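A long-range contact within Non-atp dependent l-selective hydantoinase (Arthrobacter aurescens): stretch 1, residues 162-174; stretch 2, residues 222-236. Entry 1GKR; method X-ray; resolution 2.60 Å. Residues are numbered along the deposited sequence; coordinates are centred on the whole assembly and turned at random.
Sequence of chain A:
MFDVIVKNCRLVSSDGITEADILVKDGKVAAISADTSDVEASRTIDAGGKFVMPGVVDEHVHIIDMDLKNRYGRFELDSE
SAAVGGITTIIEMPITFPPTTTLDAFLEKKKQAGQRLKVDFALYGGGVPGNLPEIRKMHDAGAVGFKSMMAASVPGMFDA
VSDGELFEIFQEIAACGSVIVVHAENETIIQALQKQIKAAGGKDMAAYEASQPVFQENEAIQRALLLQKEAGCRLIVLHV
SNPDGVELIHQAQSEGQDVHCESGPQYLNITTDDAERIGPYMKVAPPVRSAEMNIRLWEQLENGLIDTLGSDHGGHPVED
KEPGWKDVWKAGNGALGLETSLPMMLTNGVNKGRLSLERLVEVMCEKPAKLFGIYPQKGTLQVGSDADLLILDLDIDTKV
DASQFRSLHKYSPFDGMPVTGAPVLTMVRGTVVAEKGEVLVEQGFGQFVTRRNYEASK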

ATOM      1  N   SER A 162       6.518 -15.805 -24.591  1.00 12.53           N
ATOM      2  CA  SER A 162       6.902 -14.428 -24.316  1.00 13.34           C
ATOM      3  C   SER A 162       5.691 -13.770 -23.665  1.00 14.72           C
ATOM      4  O   SER A 162       4.618 -14.372 -23.600  1.00 16.71           O
ATOM      5  CB  SER A 162       7.247 -13.701 -25.605  1.00 10.69           C
ATOM      6  OG  SER A 162       6.146 -13.699 -26.490  1.00 11.84           O
ATOM      7  N   ASP A 163       5.841 -12.540 -23.188  1.00 15.01           N
ATOM      8  CA  ASP A 163       4.709 -11.876 -22.550  1.00 13.78           C
ATOM      9  C   ASP A 163       3.505 -11.772 -23.490  1.00 14.40           C
ATOM     10  O   ASP A 163       2.371 -11.942 -23.067  1.00 16.80           O
ATOM     11  CB  ASP A 163       5.123 -10.500 -22.017  1.00  9.60           C
ATOM     12  CG  ASP A 163       6.258 -10.591 -21.004  1.00  8.00           C
ATOM     13  OD1 ASP A 163       6.352 -11.628 -20.331  1.00  7.26           O
ATOM     14  OD2 ASP A 163       7.059  -9.641 -20.865  1.00 12.68           O
ATOM     15  N   GLY A 164       3.751 -11.532 -24.771  1.00 14.70           N
ATOM     16  CA  GLY A 164       2.666 -11.424 -25.731  1.00 13.75           C
ATOM     17  C   GLY A 164       1.958 -12.753 -25.914  1.00 13.64           C
ATOM     18  O   GLY A 164       0.725 -12.826 -25.922  1.00 12.94           O
ATOM     19  N   GLU A 165       2.729 -13.823 -26.051  1.00 12.91           N
ATOM     20  CA  GLU A 165       2.127 -15.140 -26.229  1.00 14.26           C
ATOM     21  C   GLU A 165       1.384 -15.516 -24.956  1.00 12.80           C
ATOM     22  O   GLU A 165       0.268 -16.039 -25.002  1.00 12.04           O
ATOM     23  CB  GLU A 165       3.209 -16.175 -26.549  1.00 16.84           C
ATOM     24  CG  GLU A 165       4.226 -15.660 -27.542  1.00 22.66           C
ATOM     25  CD  GLU A 165       5.141 -16.732 -28.059  1.00 26.41           C
ATOM     26  OE1 GLU A 165       4.711 -17.478 -28.961  1.00 33.26           O
ATOM     27  OE2 GLU A 165       6.284 -16.832 -27.564  1.00 27.77           O
ATOM     28  N   LEU A 166       2.014 -15.242 -23.815  1.00 12.17           N
ATOM     29  CA  LEU A 166       1.408 -15.527 -22.524  1.00 11.63           C
ATOM     30  C   LEU A 166       0.103 -14.739 -22.393  1.00 12.27           C
ATOM     31  O   LEU A 166      -0.903 -15.258 -21.910  1.00 11.01           O
ATOM     32  CB  LEU A 166       2.356 -15.142 -21.390  1.00 10.91           C
ATOM     33  CG  LEU A 166       1.836 -15.433 -19.974  1.00 10.87           C
ATOM     34  CD1 LEU A 166       1.515 -16.917 -19.822  1.00  7.61           C
ATOM     35  CD2 LEU A 166       2.873 -15.015 -18.966  1.00  9.91           C
ATOM     36  N   PHE A 167       0.116 -13.484 -22.829  1.00 12.04           N
ATOM     37  CA  PHE A 167      -1.083 -12.664 -22.758  1.00 12.00           C
ATOM     38  C   PHE A 167      -2.205 -13.220 -23.627  1.00 13.23           C
ATOM     39  O   PHE A 167      -3.368 -13.225 -23.217  1.00 11.64           O
ATOM     40  CB  PHE A 167      -0.785 -11.236 -23.186  1.00 11.44           C
ATOM     41  CG  PHE A 167      -1.967 -10.330 -23.078  1.00 12.16           C
ATOM     42  CD1 PHE A 167      -2.491 -10.000 -21.831  1.00 14.24           C
ATOM     43  CD2 PHE A 167      -2.584  -9.834 -24.216  1.00 10.15           C
ATOM     44  CE1 PHE A 167      -3.615  -9.190 -21.717  1.00 13.13           C
ATOM     45  CE2 PHE A 167      -3.707  -9.024 -24.118  1.00 13.30           C
ATOM     46  CZ  PHE A 167      -4.225  -8.700 -22.863  1.00 14.60           C
ATOM     47  N   GLU A 168      -1.865 -13.686 -24.826  1.00 15.78           N
ATOM     48  CA  GLU A 168      -2.887 -14.238 -25.720  1.00 18.72           C
ATOM     49  C   GLU A 168      -3.469 -15.514 -25.127  1.00 18.79           C
ATOM     50  O   GLU A 168      -4.660 -15.801 -25.282  1.00 20.32           O
ATOM     51  CB  GLU A 168      -2.306 -14.528 -27.103  1.00 20.06           C
ATOM     52  CG  GLU A 168      -1.852 -13.284 -27.830  1.00 26.53           C
ATOM     53  CD  GLU A 168      -1.490 -13.550 -29.276  1.00 31.41           C
ATOM     54  OE1 GLU A 168      -0.698 -14.493 -29.541  1.00 30.52           O
ATOM     55  OE2 GLU A 168      -1.999 -12.800 -30.142  1.00 33.52           O
ATOM     56  N   ILE A 169      -2.621 -16.281 -24.446  1.00 17.34           N
ATOM     57  CA  ILE A 169      -3.061 -17.515 -23.823  1.00 13.17           C
ATOM     58  C   ILE A 169      -4.024 -17.168 -22.698  1.00 11.88           C
ATOM     59  O   ILE A 169      -5.053 -17.815 -22.551  1.00  8.80           O
ATOM     60  CB  ILE A 169      -1.865 -18.309 -23.283  1.00 14.18           C
ATOM     61  CG1 ILE A 169      -1.018 -18.790 -24.458  1.00 12.44           C
ATOM     62  CG2 ILE A 169      -2.340 -19.478 -22.419  1.00 11.12           C
ATOM     63  CD1 ILE A 169       0.242 -19.548 -24.048  1.00 16.17           C
ATOM     64  N   PHE A 170      -3.696 -16.136 -21.919  1.00 12.27           N
ATOM     65  CA  PHE A 170      -4.555 -15.702 -20.819  1.00 12.79           C
ATOM     66  C   PHE A 170      -5.935 -15.351 -21.356  1.00 16.89           C
ATOM     67  O   PHE A 170      -6.953 -15.728 -20.765  1.00 17.21           O
ATOM     68  CB  PHE A 170      -3.972 -14.481 -20.122  1.00 15.37           C
ATOM     69  CG  PHE A 170      -2.951 -14.802 -19.054  1.00 14.43           C
ATOM     70  CD1 PHE A 170      -2.370 -16.062 -18.970  1.00 16.22           C
ATOM     71  CD2 PHE A 170      -2.543 -13.821 -18.160  1.00 11.62           C
ATOM     72  CE1 PHE A 170      -1.394 -16.332 -18.007  1.00 14.79           C
ATOM     73  CE2 PHE A 170      -1.576 -14.084 -17.201  1.00 12.43           C
ATOM     74  CZ  PHE A 170      -1.000 -15.344 -17.126  1.00 13.86           C
ATOM     75  N   GLN A 171      -5.982 -14.634 -22.476  1.00 16.70           N
ATOM     76  CA  GLN A 171      -7.272 -14.281 -23.053  1.00 16.00           C
ATOM     77  C   GLN A 171      -8.045 -15.513 -23.492  1.00 16.18           C
ATOM     78  O   GLN A 171      -9.245 -15.597 -23.240  1.00 19.77           O
ATOM     79  CB  GLN A 171      -7.104 -13.347 -24.233  1.00 16.33           C
ATOM     80  CG  GLN A 171      -6.445 -12.051 -23.872  1.00 23.30           C
ATOM     81  CD  GLN A 171      -6.286 -11.146 -25.067  1.00 29.61           C
ATOM     82  OE1 GLN A 171      -5.837 -11.574 -26.140  1.00 33.26           O
ATOM     83  NE2 GLN A 171      -6.645  -9.880 -24.894  1.00 34.12           N
ATOM     84  N   GLU A 172      -7.393 -16.469 -24.148  1.00 14.24           N
ATOM     85  CA  GLU A 172      -8.133 -17.662 -24.552  1.00 16.69           C
ATOM     86  C   GLU A 172      -8.679 -18.378 -23.323  1.00 16.89           C
ATOM     87  O   GLU A 172      -9.852 -18.744 -23.291  1.00 17.20           O
ATOM     88  CB  GLU A 172      -7.262 -18.635 -25.349  1.00 19.79           C
ATOM     89  CG  GLU A 172      -7.420 -18.541 -26.864  1.00 30.33           C
ATOM     90  CD  GLU A 172      -8.850 -18.778 -27.346  1.00 33.83           C
ATOM     91  OE1 GLU A 172      -9.434 -19.839 -27.036  1.00 35.68           O
ATOM     92  OE2 GLU A 172      -9.387 -17.894 -28.048  1.00 37.47           O
ATOM     93  N   ILE A 173      -7.829 -18.572 -22.314  1.00 16.06           N
ATOM     94  CA  ILE A 173      -8.229 -19.246 -21.083  1.00 15.97           C
ATOM     95  C   ILE A 173      -9.436 -18.577 -20.438  1.00 16.69           C
ATOM     96  O   ILE A 173     -10.343 -19.256 -19.947  1.00 17.41           O
ATOM     97  CB  ILE A 173      -7.085 -19.270 -20.047  1.00 15.94           C
ATOM     98  CG1 ILE A 173      -5.917 -20.102 -20.573  1.00 16.41           C
ATOM     99  CG2 ILE A 173      -7.583 -19.855 -18.746  1.00 11.08           C
ATOM    100  CD1 ILE A 173      -6.292 -21.537 -20.900  1.00 17.51           C
ATOM    101  N   ALA A 174      -9.449 -17.249 -20.436  1.00 15.09           N
ATOM    102  CA  ALA A 174     -10.558 -16.520 -19.841  1.00 15.85           C
ATOM    103  C   ALA A 174     -11.831 -16.782 -20.609  1.00 17.60           C
ATOM    104  O   ALA A 174     -12.889 -16.979 -20.018  1.00 20.69           O
ATOM    105  CB  ALA A 174     -10.269 -15.043 -19.828  1.00 14.74           C
ATOM    106  N   GLN A 222       5.087 -10.964 -10.303  1.00 14.14           N
ATOM    107  CA  GLN A 222       4.546  -9.617 -10.462  1.00 17.25           C
ATOM    108  C   GLN A 222       4.026  -9.404 -11.883  1.00 15.92           C
ATOM    109  O   GLN A 222       2.960  -8.831 -12.087  1.00 15.56           O
ATOM    110  CB  GLN A 222       5.640  -8.610 -10.166  1.00 22.90           C
ATOM    111  CG  GLN A 222       5.178  -7.184  -9.986  1.00 36.53           C
ATOM    112  CD  GLN A 222       5.627  -6.632  -8.630  1.00 45.65           C
ATOM    113  OE1 GLN A 222       5.556  -5.426  -8.377  1.00 50.03           O
ATOM    114  NE2 GLN A 222       6.092  -7.526  -7.747  1.00 46.40           N
ATOM    115  N   ARG A 223       4.799  -9.875 -12.856  1.00 13.43           N
ATOM    116  CA  ARG A 223       4.450  -9.761 -14.265  1.00  9.52           C
ATOM    117  C   ARG A 223       3.192 -10.567 -14.620  1.00  9.25           C
ATOM    118  O   ARG A 223       2.297 -10.072 -15.308  1.00  9.95           O
ATOM    119  CB  ARG A 223       5.619 -10.243 -15.115  1.00  9.70           C
ATOM    120  CG  ARG A 223       5.755  -9.502 -16.421  1.00 11.67           C
ATOM    121  CD  ARG A 223       6.745 -10.152 -17.336  1.00 12.37           C
ATOM    122  NE  ARG A 223       7.873 -10.745 -16.632  1.00 14.04           N
ATOM    123  CZ  ARG A 223       8.520 -11.814 -17.085  1.00 14.10           C
ATOM    124  NH1 ARG A 223       8.136 -12.374 -18.227  1.00 13.54           N
ATOM    125  NH2 ARG A 223       9.527 -12.335 -16.398  1.00 14.03           N
ATOM    126  N   ALA A 224       3.136 -11.813 -14.164  1.00  6.44           N
ATOM    127  CA  ALA A 224       1.982 -12.657 -14.437  1.00  8.25           C
ATOM    128  C   ALA A 224       0.758 -11.997 -13.839  1.00 10.86           C
ATOM    129  O   ALA A 224      -0.301 -11.944 -14.467  1.00 13.95           O
ATOM    130  CB  ALA A 224       2.175 -14.019 -13.828  1.00  6.63           C
ATOM    131  N   LEU A 225       0.917 -11.492 -12.619  1.00 10.38           N
ATOM    132  CA  LEU A 225      -0.159 -10.820 -11.917  1.00 10.24           C
ATOM    133  C   LEU A 225      -0.716  -9.631 -12.727  1.00 12.04           C
ATOM    134  O   LEU A 225      -1.928  -9.501 -12.897  1.00  9.23           O
ATOM    135  CB  LEU A 225       0.358 -10.373 -10.552  1.00  8.87           C
ATOM    136  CG  LEU A 225      -0.062 -11.177  -9.307  1.00  9.52           C
ATOM    137  CD1 LEU A 225      -0.402 -12.597  -9.640  1.00  5.95           C
ATOM    138  CD2 LEU A 225       1.051 -11.135  -8.290  1.00  7.09           C
ATOM    139  N   LEU A 226       0.168  -8.784 -13.250  1.00 12.74           N
ATOM    140  CA  LEU A 226      -0.251  -7.632 -14.043  1.00 14.23           C
ATOM    141  C   LEU A 226      -0.997  -8.022 -15.303  1.00 16.44           C
ATOM    142  O   LEU A 226      -1.920  -7.321 -15.728  1.00 17.61           O
ATOM    143  CB  LEU A 226       0.952  -6.789 -14.436  1.00 16.43           C
ATOM    144  CG  LEU A 226       1.240  -5.583 -13.545  1.00 22.78           C
ATOM    145  CD1 LEU A 226       1.140  -5.980 -12.066  1.00 27.75           C
ATOM    146  CD2 LEU A 226       2.633  -5.041 -13.873  1.00 22.52           C
ATOM    147  N   LEU A 227      -0.596  -9.133 -15.910  1.00 15.09           N
ATOM    148  CA  LEU A 227      -1.254  -9.587 -17.125  1.00 15.42           C
ATOM    149  C   LEU A 227      -2.585 -10.250 -16.828  1.00 14.80           C
ATOM    150  O   LEU A 227      -3.510 -10.134 -17.622  1.00 15.56           O
ATOM    151  CB  LEU A 227      -0.370 -10.564 -17.913  1.00 15.57           C
ATOM    152  CG  LEU A 227       1.047 -10.095 -18.268  1.00 14.57           C
ATOM    153  CD1 LEU A 227       1.597 -10.964 -19.377  1.00 12.64           C
ATOM    154  CD2 LEU A 227       1.016  -8.670 -18.720  1.00 12.54           C
ATOM    155  N   GLN A 228      -2.708 -10.944 -15.701  1.00 13.03           N
ATOM    156  CA  GLN A 228      -3.988 -11.576 -15.423  1.00 15.78           C
ATOM    157  C   GLN A 228      -4.957 -10.451 -15.055  1.00 17.39           C
ATOM    158  O   GLN A 228      -6.132 -10.458 -15.440  1.00 15.30           O
ATOM    159  CB  GLN A 228      -3.860 -12.613 -14.300  1.00 14.64           C
ATOM    160  CG  GLN A 228      -4.408 -12.169 -12.982  1.00 19.33           C
ATOM    161  CD  GLN A 228      -5.907 -12.260 -12.915  1.00 18.07           C
ATOM    162  OE1 GLN A 228      -6.542 -11.460 -12.250  1.00 23.62           O
ATOM    163  NE2 GLN A 228      -6.483 -13.243 -13.592  1.00 17.72           N
ATOM    164  N   LYS A 229      -4.434  -9.465 -14.338  1.00 17.85           N
ATOM    165  CA  LYS A 229      -5.214  -8.309 -13.934  1.00 19.50           C
ATOM    166  C   LYS A 229      -5.976  -7.768 -15.138  1.00 20.72           C
ATOM    167  O   LYS A 229      -7.110  -7.312 -15.016  1.00 23.93           O
ATOM    168  CB  LYS A 229      -4.266  -7.245 -13.389  1.00 20.21           C
ATOM    169  CG  LYS A 229      -4.863  -5.875 -13.145  1.00 24.86           C
ATOM    170  CD  LYS A 229      -5.825  -5.864 -11.984  1.00 31.73           C
ATOM    171  CE  LYS A 229      -6.040  -4.440 -11.456  1.00 32.65           C
ATOM    172  NZ  LYS A 229      -4.799  -3.857 -10.851  1.00 33.35           N
ATOM    173  N   GLU A 230      -5.347  -7.840 -16.304  1.00 19.96           N
ATOM    174  CA  GLU A 230      -5.931  -7.349 -17.546  1.00 18.17           C
ATOM    175  C   GLU A 230      -6.759  -8.395 -18.298  1.00 17.98           C
ATOM    176  O   GLU A 230      -7.731  -8.057 -18.949  1.00 20.15           O
ATOM    177  CB  GLU A 230      -4.812  -6.860 -18.451  1.00 19.41           C
ATOM    178  CG  GLU A 230      -5.260  -6.014 -19.602  1.00 26.29           C
ATOM    179  CD  GLU A 230      -5.719  -4.639 -19.155  1.00 34.45           C
ATOM    180  OE1 GLU A 230      -5.369  -4.229 -18.009  1.00 31.46           O
ATOM    181  OE2 GLU A 230      -6.417  -3.972 -19.962  1.00 37.37           O
ATOM    182  N   ALA A 231      -6.375  -9.663 -18.214  1.00 15.42           N
ATOM    183  CA  ALA A 231      -7.092 -10.723 -18.915  1.00 13.65           C
ATOM    184  C   ALA A 231      -8.291 -11.302 -18.168  1.00 15.67           C
ATOM    185  O   ALA A 231      -9.261 -11.713 -18.795  1.00 16.02           O
ATOM    186  CB  ALA A 231      -6.125 -11.849 -19.263  1.00 15.15           C
ATOM    187  N   GLY A 232      -8.198 -11.381 -16.840  1.00 16.50           N
ATOM    188  CA  GLY A 232      -9.288 -11.904 -16.027  1.00 14.89           C
ATOM    189  C   GLY A 232      -9.465 -13.412 -15.919  1.00 16.98           C
ATOM    190  O   GLY A 232     -10.494 -13.886 -15.430  1.00 18.88           O
ATOM    191  N   CYS A 233      -8.472 -14.173 -16.367  1.00 16.58           N
ATOM    192  CA  CYS A 233      -8.531 -15.635 -16.323  1.00 15.26           C
ATOM    193  C   CYS A 233      -8.118 -16.159 -14.956  1.00 14.79           C
ATOM    194  O   CYS A 233      -7.324 -15.527 -14.271  1.00 15.43           O
ATOM    195  CB  CYS A 233      -7.576 -16.210 -17.366  1.00 16.16           C
ATOM    196  SG  CYS A 233      -5.865 -15.587 -17.192  1.00 14.91           S
ATOM    197  N   ARG A 234      -8.647 -17.313 -14.553  1.00 15.23           N
ATOM    198  CA  ARG A 234      -8.258 -17.885 -13.268  1.00 14.22           C
ATOM    199  C   ARG A 234      -6.792 -18.301 -13.429  1.00 14.48           C
ATOM    200  O   ARG A 234      -6.439 -19.035 -14.353  1.00 16.54           O
ATOM    201  CB  ARG A 234      -9.105 -19.103 -12.920  1.00 13.95           C
ATOM    202  CG  ARG A 234      -9.179 -19.305 -11.426  1.00 17.68           C
ATOM    203  CD  ARG A 234      -9.528 -20.709 -11.041  1.00 19.14           C
ATOM    204  NE  ARG A 234     -10.958 -21.018 -11.010  1.00 25.17           N
ATOM    205  CZ  ARG A 234     -11.856 -20.378 -10.272  1.00 25.60           C
ATOM    206  NH1 ARG A 234     -11.488 -19.365  -9.509  1.00 27.48           N
ATOM    207  NH2 ARG A 234     -13.115 -20.790 -10.252  1.00 28.87           N
ATOM    208  N   LEU A 235      -5.942 -17.816 -12.536  1.00 11.69           N
ATOM    209  CA  LEU A 235      -4.520 -18.084 -12.591  1.00  9.34           C
ATOM    210  C   LEU A 235      -3.970 -18.700 -11.314  1.00 11.14           C
ATOM    211  O   LEU A 235      -4.280 -18.247 -10.217  1.00 14.73           O
ATOM    212  CB  LEU A 235      -3.791 -16.774 -12.847  1.00  8.45           C
ATOM    213  CG  LEU A 235      -2.284 -16.804 -12.592  1.00 10.45           C
ATOM    214  CD1 LEU A 235      -1.652 -17.714 -13.614  1.00 13.36           C
ATOM    215  CD2 LEU A 235      -1.683 -15.412 -12.701  1.00  8.33           C
ATOM    216  N   ILE A 236      -3.156 -19.736 -11.439  1.00  8.50           N
ATOM    217  CA  ILE A 236      -2.552 -20.325 -10.255  1.00  7.88           C
ATOM    218  C   ILE A 236      -1.054 -20.262 -10.447  1.00  8.91           C
ATOM    219  O   ILE A 236      -0.551 -20.821 -11.411  1.00 11.71           O
ATOM    220  CB  ILE A 236      -2.870 -21.812 -10.081  1.00  7.51           C
ATOM    221  CG1 ILE A 236      -4.360 -22.034  -9.871  1.00  6.52           C
ATOM    222  CG2 ILE A 236      -2.099 -22.347  -8.878  1.00  7.46           C
ATOM    223  CD1 ILE A 236      -4.714 -23.501  -9.706  1.00  4.92           C
TER

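This is a mostly apolar helix-on-helix packing, built round one phenylalanine knob, pinned near the start of the first helix by a single salt bridge and extended past the end of the second helix by a cysteine. The two helices run in broadly the same direction, their axes crossing at -41° and approaching to 9.4 Å. The spacing of CA atoms tightens along the pair, from 6.4 Å between Phe167 CA and Leu227 CA to 5.5 Å between Gln171 CA and Ala231 CA, and then to 4.2 Å between Ala174 CA and Cys233 CA, where the second stretch has already left its helix.

Phe170 is the centre of the design. Its CA-to-CB bond points toward the partner, and with chi1 at -85° (m) the ring enters a hole formed by Ala224, Leu227, Gln228 and Ala231, spread over two turns of the second helix. The ring goes in edge first with respect to the backbone: Phe170 CE2 lies 3.7 Å from Ala224 O and 3.7 Å from Gln228 N, both near the ring plane. These two backbone atoms already bond to each other within the helix, so the ring packs against a satisfied peptide surface. Leu227 lines the hole obliquely, with its CB 3.8 Å from Phe170 CE2, while the small Ala231 sits where the helices are close, its CB 3.5 Å from Phe170 CB.

Cys233 adds a second layer to the same ring. Its SG sits 4.0 Å from the centroid of the Phe170 ring, 30° off the normal, an oblique sulfur-aromatic contact, and comes within 3.5 Å of Phe170 CG. Gly232 marks the turn: it is the first residue to leave helical geometry, with phi at 80°, a value that by itself favours glycine, and Cys233, next in the chain, points toward the first helix. There Cys233 CB also meets Ile173 CG2 at 3.9 Å and Ala174 CB at 3.8 Å. Small side chains thus accompany the closest CA spacing, and Ala174 CB also rests 3.6 Å from Ala231 O.

Phe167, one turn before Gln171, plays a flanking part. Its CB leaves sideways, but the t rotamer brings the ring nearer, so that Phe167 CE1 lies 4.4 Å from Ala231 CB and 4.2 Å from Glu230 CG. The acidic residue contributes its aliphatic carbon here, while the end of its side chain leads away. Leu227 is shared between Phe167, Phe170 and Leu166, whose CD2 stands 4.3 Å from Leu227 CD1.

The only hydrogen bond across the two stretches, which is also their only salt bridge, joins one pair. Arg223 NH1 donates to Asp163 OD1 at 2.9 Å with an angle of 154°, and the acceptor lies near the guanidinium plane. The remaining guanidinium nitrogens and Asp163 OD2 are bonded elsewhere in the structure, so Arg223 NE and NH2 are satisfied as well. Just before Asp163, Ser162 caps the helix through a weak bond from Glu165 N to Ser162 OG, 3.4 Å long.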